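Local coordinates for putative isomerase (Sinorhizobium meliloti, PDB 2PPG), which is of unknown function but, as a putative isomerase, belongs to the mandelate racemase/muconate lactonizing enzyme group of the enolase superfamily, at residues 82-85 with 86-90. Numbering follows the deposited sequence.
Sequences EIID and DLLAD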
ATOM      1  N   GLU A  82       3.542  45.851   1.160  1.00 30.18           N
ATOM      2  CA  GLU A  82       2.938  46.141   2.452  1.00 33.13           C
ATOM      3  C   GLU A  82       3.405  45.118   3.491  1.00 33.72           C
ATOM      4  O   GLU A  82       3.809  45.473   4.602  1.00 32.30           O
ATOM      5  CB  GLU A  82       1.411  46.161   2.335  1.00 34.84           C
ATOM      6  CG  GLU A  82       0.683  46.577   3.593  1.00 38.29           C
ATOM      7  CD  GLU A  82       0.997  47.998   4.030  1.00 41.33           C
ATOM      8  OE1 GLU A  82       1.719  48.705   3.292  1.00 43.25           O
ATOM      9  OE2 GLU A  82       0.526  48.408   5.118  1.00 41.33           O
ATOM     10  N   ILE A  83       3.371  43.847   3.104  1.00 31.37           N
ATOM     11  CA  ILE A  83       3.881  42.771   3.940  1.00 30.23           C
ATOM     12  C   ILE A  83       5.328  43.067   4.356  1.00 32.11           C
ATOM     13  O   ILE A  83       5.675  42.974   5.539  1.00 32.91           O
ATOM     14  CB  ILE A  83       3.788  41.404   3.209  1.00 28.08           C
ATOM     15  CG1 ILE A  83       2.321  41.044   2.899  1.00 24.81           C
ATOM     16  CG2 ILE A  83       4.461  40.307   4.016  1.00 19.67           C
ATOM     17  CD1 ILE A  83       2.151  39.904   1.885  1.00 25.79           C
ATOM     18  N   ILE A  84       6.150  43.452   3.381  1.00 31.97           N
ATOM     19  CA  ILE A  84       7.543  43.822   3.624  1.00 30.22           C
ATOM     20  C   ILE A  84       7.703  45.071   4.495  1.00 32.13           C
ATOM     21  O   ILE A  84       8.496  45.082   5.425  1.00 36.07           O
ATOM     22  CB  ILE A  84       8.289  44.048   2.312  1.00 29.84           C
ATOM     23  CG1 ILE A  84       8.208  42.794   1.440  1.00 30.14           C
ATOM     24  CG2 ILE A  84       9.737  44.440   2.581  1.00 26.37           C
ATOM     25  CD1 ILE A  84       8.774  42.972   0.059  1.00 28.63           C
ATOM     26  N   ASP A  85       6.959  46.126   4.204  1.00 33.71           N
ATOM     27  CA  ASP A  85       7.161  47.384   4.927  1.00 34.91           C
ATOM     28  C   ASP A  85       6.487  47.444   6.298  1.00 35.05           C
ATOM     29  O   ASP A  85       7.014  48.060   7.224  1.00 31.86           O
ATOM     30  CB  ASP A  85       6.735  48.560   4.057  1.00 37.49           C
ATOM     31  CG  ASP A  85       7.624  48.718   2.832  1.00 43.03           C
ATOM     32  OD1 ASP A  85       8.814  48.337   2.906  1.00 44.76           O
ATOM     33  OD2 ASP A  85       7.135  49.213   1.798  1.00 44.81           O
ATOM     34  N   ASP A  86       5.327  46.795   6.419  1.00 34.79           N
ATOM     35  CA  ASP A  86       4.529  46.865   7.634  1.00 33.89           C
ATOM     36  C   ASP A  86       4.954  45.816   8.663  1.00 34.69           C
ATOM     37  O   ASP A  86       4.956  46.077   9.878  1.00 33.12           O
ATOM     38  CB  ASP A  86       3.036  46.720   7.312  1.00 32.09           C
ATOM     39  CG  ASP A  86       2.158  46.874   8.542  1.00 31.81           C
ATOM     40  OD1 ASP A  86       2.326  47.863   9.287  1.00 35.21           O
ATOM     41  OD2 ASP A  86       1.302  46.001   8.780  1.00 34.03           O
ATOM     42  N   LEU A  87       5.322  44.634   8.181  1.00 30.22           N
ATOM     43  CA  LEU A  87       5.667  43.543   9.079  1.00 27.00           C
ATOM     44  C   LEU A  87       7.137  43.155   9.052  1.00 30.64           C
ATOM     45  O   LEU A  87       7.808  43.214  10.084  1.00 32.81           O
ATOM     46  CB  LEU A  87       4.798  42.320   8.793  1.00 25.07           C
ATOM     47  CG  LEU A  87       5.158  41.069   9.586  1.00 24.55           C
ATOM     48  CD1 LEU A  87       4.860  41.253  11.089  1.00 28.20           C
ATOM     49  CD2 LEU A  87       4.450  39.851   9.025  1.00 23.27           C
ATOM     50  N   LEU A  88       7.638  42.767   7.884  1.00 30.24           N
ATOM     51  CA  LEU A  88       8.919  42.060   7.813  1.00 31.21           C
ATOM     52  C   LEU A  88      10.149  42.897   8.124  1.00 32.40           C
ATOM     53  O   LEU A  88      11.069  42.432   8.799  1.00 35.32           O
ATOM     54  CB  LEU A  88       9.083  41.392   6.454  1.00 29.71           C
ATOM     55  CG  LEU A  88       8.049  40.324   6.124  1.00 25.45           C
ATOM     56  CD1 LEU A  88       8.369  39.764   4.761  1.00 31.48           C
ATOM     57  CD2 LEU A  88       8.056  39.230   7.173  1.00 27.91           C
ATOM     58  N   ALA A  89      10.159  44.128   7.634  1.00 32.68           N
ATOM     59  CA  ALA A  89      11.311  45.007   7.770  1.00 32.09           C
ATOM     60  C   ALA A  89      11.811  45.100   9.218  1.00 34.71           C
ATOM     61  O   ALA A  89      12.998  44.894   9.483  1.00 36.61           O
ATOM     62  CB  ALA A  89      10.990  46.390   7.213  1.00 26.60           C
ATOM     63  N   ASP A  90      10.910  45.388  10.149  1.00 32.60           N
ATOM     64  CA  ASP A  90      11.308  45.586  11.531  1.00 34.48           C
ATOM     65  C   ASP A  90      11.753  44.313  12.241  1.00 35.13           C
ATOM     66  O   ASP A  90      12.339  44.374  13.324  1.00 35.61           O
ATOM     67  CB  ASP A  90      10.216  46.320  12.313  1.00 40.58           C
ATOM     68  CG  ASP A  90      10.104  47.782  11.906  1.00 44.72           C
ATOM     69  OD1 ASP A  90      11.161  48.434  11.779  1.00 48.07           O
ATOM     70  OD2 ASP A  90       8.975  48.276  11.695  1.00 47.21           O
TER
HETATM   71  O   HOH W   1       8.381  46.516   9.124  1.00 33.45           O
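Leu88 lies alongside Ile83, both side chains pointing the same way, with CD1 of Leu88 4.0 Å from CG2 of Ile83. In Ile83 that methyl sits anti to the backbone N (CG1 takes chi1 -62°), which brings it to Leu88; both residues also pack on Ala124 of helix 119-140. The pair stands at i and i+5, a spacing met where the helix makes a wider, pi-type turn. Ile83 O accepts twice: from Leu87 N, 3.1 Å away but well above the carbonyl plane, and from Leu88 N, in that plane and straighter at 163°. Next along, Ala89 N reaches Ile84 O at 2.9 Å, another i to i+5 bond, whereas Asp86 N still bonds Glu82 O in alpha fashion. A water then joins the widened turn: it donates to Asp85 O (2.8 Å) and accepts from Asp90 N. The carboxylates of Glu82 and Asp86 are nearly parallel, 14° apart, with Glu82 OE2 4.5 Å from Asp86 OD2; Tyr38 of the second subunit bonds that OD2, which probably eases the like charges. Asp85 instead reaches Ser12 and His391 of its own chain. This is a pi-bulge in a helix of the enolase-type N-terminal domain, packed on helix 119-140 and against the second subunit.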